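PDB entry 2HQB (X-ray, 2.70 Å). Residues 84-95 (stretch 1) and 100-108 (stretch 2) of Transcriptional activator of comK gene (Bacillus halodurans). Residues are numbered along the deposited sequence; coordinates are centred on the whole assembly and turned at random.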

# COMPACT_ATOMS: atom_id res chain seq x y z
N GLN A 84 27.03 -6.65 11.78
CA GLN A 84 28.23 -5.89 12.07
C GLN A 84 27.85 -4.52 12.60
O GLN A 84 28.70 -3.67 12.82
CB GLN A 84 29.09 -5.73 10.84
CG GLN A 84 28.33 -5.39 9.62
CD GLN A 84 29.22 -5.41 8.41
OE1 GLN A 84 30.05 -4.52 8.21
NE2 GLN A 84 29.07 -6.44 7.59
N TYR A 85 26.55 -4.32 12.81
CA TYR A 85 26.04 -3.07 13.31
C TYR A 85 25.03 -3.41 14.38
O TYR A 85 23.85 -3.08 14.29
CB TYR A 85 25.38 -2.31 12.20
CG TYR A 85 26.35 -1.80 11.17
CD1 TYR A 85 26.50 -2.46 9.95
CD2 TYR A 85 27.07 -0.63 11.38
CE1 TYR A 85 27.33 -1.97 8.96
CE2 TYR A 85 27.91 -0.12 10.39
CZ TYR A 85 28.03 -0.80 9.18
OH TYR A 85 28.83 -0.31 8.17
N PRO A 86 25.49 -4.07 15.44
CA PRO A 86 24.55 -4.44 16.51
C PRO A 86 23.87 -3.25 17.17
O PRO A 86 22.74 -3.34 17.63
CB PRO A 86 25.43 -5.26 17.46
CG PRO A 86 26.80 -4.60 17.27
CD PRO A 86 26.89 -4.38 15.80
N ASP A 87 24.59 -2.14 17.19
CA ASP A 87 24.11 -0.90 17.81
C ASP A 87 23.10 -0.12 16.95
O ASP A 87 22.64 0.95 17.35
CB ASP A 87 25.33 -0.02 18.13
CG ASP A 87 26.28 0.18 16.91
OD1 ASP A 87 26.48 -0.77 16.11
OD2 ASP A 87 26.83 1.30 16.75
N VAL A 88 22.77 -0.70 15.79
CA VAL A 88 21.88 -0.10 14.78
C VAL A 88 20.76 -1.05 14.40
O VAL A 88 21.01 -2.23 14.15
CB VAL A 88 22.69 0.20 13.53
CG1 VAL A 88 21.85 0.88 12.46
CG2 VAL A 88 23.88 1.01 13.93
N HIS A 89 19.53 -0.55 14.34
CA HIS A 89 18.38 -1.37 13.98
C HIS A 89 17.99 -1.15 12.52
O HIS A 89 18.00 -0.01 12.02
CB HIS A 89 17.20 -1.04 14.87
CG HIS A 89 16.12 -2.07 14.82
ND1 HIS A 89 16.22 -3.28 15.47
CD2 HIS A 89 14.92 -2.08 14.19
CE1 HIS A 89 15.13 -3.99 15.25
NE2 HIS A 89 14.32 -3.28 14.48
N PHE A 90 17.60 -2.22 11.84
CA PHE A 90 17.26 -2.12 10.44
C PHE A 90 15.82 -2.50 10.12
O PHE A 90 15.40 -3.62 10.40
CB PHE A 90 18.22 -2.98 9.62
CG PHE A 90 19.69 -2.62 9.77
CD1 PHE A 90 20.41 -3.00 10.90
CD2 PHE A 90 20.36 -1.90 8.76
CE1 PHE A 90 21.77 -2.68 11.02
CE2 PHE A 90 21.74 -1.58 8.87
CZ PHE A 90 22.44 -1.97 10.00
N VAL A 91 15.05 -1.59 9.53
CA VAL A 91 13.68 -1.90 9.15
C VAL A 91 13.62 -1.93 7.62
O VAL A 91 14.21 -1.08 6.95
CB VAL A 91 12.68 -0.85 9.64
CG1 VAL A 91 11.27 -1.43 9.62
CG2 VAL A 91 13.04 -0.41 11.03
N SER A 92 12.94 -2.92 7.06
CA SER A 92 12.82 -3.00 5.62
C SER A 92 11.34 -2.97 5.33
O SER A 92 10.52 -3.37 6.16
CB SER A 92 13.40 -4.32 5.07
OG SER A 92 12.39 -5.32 4.85
N PHE A 93 10.99 -2.46 4.17
CA PHE A 93 9.59 -2.50 3.80
C PHE A 93 9.45 -3.70 2.88
O PHE A 93 9.99 -3.69 1.78
CB PHE A 93 9.20 -1.23 3.10
CG PHE A 93 8.08 -0.52 3.77
CD1 PHE A 93 8.34 0.31 4.87
CD2 PHE A 93 6.76 -0.72 3.36
CE1 PHE A 93 7.28 0.95 5.56
CE2 PHE A 93 5.67 -0.10 4.03
CZ PHE A 93 5.93 0.73 5.14
N ASN A 94 8.80 -4.76 3.36
CA ASN A 94 8.53 -5.97 2.56
C ASN A 94 9.44 -7.17 2.44
O ASN A 94 9.05 -8.15 1.82
CB ASN A 94 8.15 -5.64 1.12
CG ASN A 94 6.89 -4.88 1.02
OD1 ASN A 94 6.04 -4.95 1.90
ND2 ASN A 94 6.74 -4.14 -0.07
N GLY A 95 10.64 -7.15 2.96
CA GLY A 95 11.39 -8.39 2.76
C GLY A 95 11.08 -9.42 3.84
O GLY A 95 10.16 -9.27 4.63
N GLU A 100 17.87 -9.94 15.40
CA GLU A 100 17.42 -9.11 16.47
C GLU A 100 17.35 -7.65 16.16
O GLU A 100 16.38 -7.02 16.51
CB GLU A 100 18.26 -9.36 17.71
CG GLU A 100 17.64 -10.38 18.64
CD GLU A 100 17.46 -9.81 20.04
OE1 GLU A 100 18.48 -9.41 20.66
OE2 GLU A 100 16.29 -9.74 20.52
N ASN A 101 18.34 -7.07 15.49
CA ASN A 101 18.25 -5.63 15.20
C ASN A 101 17.75 -5.39 13.77
O ASN A 101 18.14 -4.42 13.11
CB ASN A 101 19.61 -5.01 15.37
CG ASN A 101 20.58 -5.61 14.44
OD1 ASN A 101 20.32 -6.69 13.93
ND2 ASN A 101 21.70 -4.93 14.21
N ILE A 102 16.89 -6.28 13.29
CA ILE A 102 16.35 -6.21 11.95
C ILE A 102 14.87 -6.56 11.99
O ILE A 102 14.48 -7.53 12.63
CB ILE A 102 17.16 -7.16 11.03
CG1 ILE A 102 16.91 -6.84 9.57
CG2 ILE A 102 16.82 -8.60 11.30
CD1 ILE A 102 18.06 -7.35 8.68
N THR A 103 14.06 -5.75 11.32
CA THR A 103 12.61 -5.92 11.24
C THR A 103 12.13 -5.79 9.78
O THR A 103 12.90 -5.39 8.90
CB THR A 103 11.94 -4.84 12.07
OG1 THR A 103 12.40 -4.95 13.42
CG2 THR A 103 10.41 -4.94 12.04
N SER A 104 10.88 -6.15 9.51
CA SER A 104 10.32 -5.99 8.16
C SER A 104 8.85 -5.64 8.31
O SER A 104 8.15 -6.15 9.17
CB SER A 104 10.46 -7.25 7.30
OG SER A 104 9.40 -8.16 7.52
N LEU A 105 8.40 -4.74 7.45
CA LEU A 105 7.03 -4.29 7.52
C LEU A 105 6.23 -4.78 6.33
O LEU A 105 6.72 -4.78 5.20
CB LEU A 105 7.04 -2.76 7.57
CG LEU A 105 7.96 -2.20 8.65
CD1 LEU A 105 8.05 -0.72 8.51
CD2 LEU A 105 7.39 -2.56 10.01
N HIS A 106 4.98 -5.18 6.58
CA HIS A 106 4.08 -5.64 5.53
C HIS A 106 2.65 -5.13 5.73
O HIS A 106 2.14 -5.10 6.85
CB HIS A 106 4.03 -7.15 5.49
CG HIS A 106 5.37 -7.79 5.37
ND1 HIS A 106 5.88 -8.20 4.16
CD2 HIS A 106 6.29 -8.11 6.31
CE1 HIS A 106 7.06 -8.77 4.37
NE2 HIS A 106 7.33 -8.73 5.66
N PHE A 107 2.00 -4.72 4.65
CA PHE A 107 0.63 -4.27 4.74
C PHE A 107 -0.22 -5.45 4.34
O PHE A 107 0.08 -6.18 3.40
CB PHE A 107 0.35 -3.11 3.81
CG PHE A 107 0.75 -1.80 4.38
CD1 PHE A 107 1.95 -1.21 4.03
CD2 PHE A 107 -0.07 -1.16 5.29
CE1 PHE A 107 2.34 0.02 4.59
CE2 PHE A 107 0.30 0.07 5.85
CZ PHE A 107 1.52 0.66 5.49
N GLU A 108 -1.29 -5.62 5.11
CA GLU A 108 -2.21 -6.71 4.88
C GLU A 108 -3.14 -6.26 3.76
O GLU A 108 -3.80 -5.24 3.87
CB GLU A 108 -2.95 -7.00 6.19
CG GLU A 108 -3.18 -8.48 6.42
CD GLU A 108 -1.89 -9.27 6.45
OE1 GLU A 108 -1.08 -9.05 7.37
OE2 GLU A 108 -1.69 -10.12 5.55

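Two parallel strands, 89-93 and 102-107, lie side by side at 23°, and the contact between the stretches buries 763 Å², summed over both sides. As in any parallel pair, alternate residues of the first strand bond to two residues of the second. Phe 90 N donates to Asn 101 O (2.6 Å), and Phe 90 O accepts from Thr 103 N (2.7 Å). Ser 92 N then donates to Thr 103 O (3.1 Å), Ser 92 O accepts from Leu 105 N (2.8 Å), and Asn 94 N closes the ladder on Leu 105 O (2.8 Å). The carbonyls also receive CA-H...O contacts, such as Ile 102 CA to Phe 90 O at 3.2 Å.

Before the ladder starts, the amide of Asn 101 does the work. With chi1 in p, its ND2 reaches the turn from Tyr 85 to Val 88, giving weak bonds to Tyr 85 O and Val 88 O, each 2.8 Å. Tyr 85 O also accepts from Val 88 N (3.0 Å), so one carbonyl serves both the turn and the neighbouring stretch. His 89, buried, leaves its backbone sideways, but its ring comes nearer the second stretch, and NE2 donates to Thr 103 OG1 (2.8 Å); a hydroxyl is a compact acceptor for this buried imidazole.

Val 91, Phe 93, Thr 103 and Leu 105 share one face of the sheet. Leu 105 fits well here: its CB lies over the Phe 93 ring, 4.2 Å from the centroid, while its CD1 approaches Val 91 CG1 at 3.5 Å. Phe 93 meets Phe 107 rim to rim, CE2 to CE1 at 3.4 Å.

The other face carries Phe 90 and Ile 102, then Ser 92 and Ser 104. Small hydroxyls suit this buried polar end: Ser 92 OG accepts from Gly 95 N (3.2 Å), and Ser 104 OG from His 106 NE2 (2.8 Å).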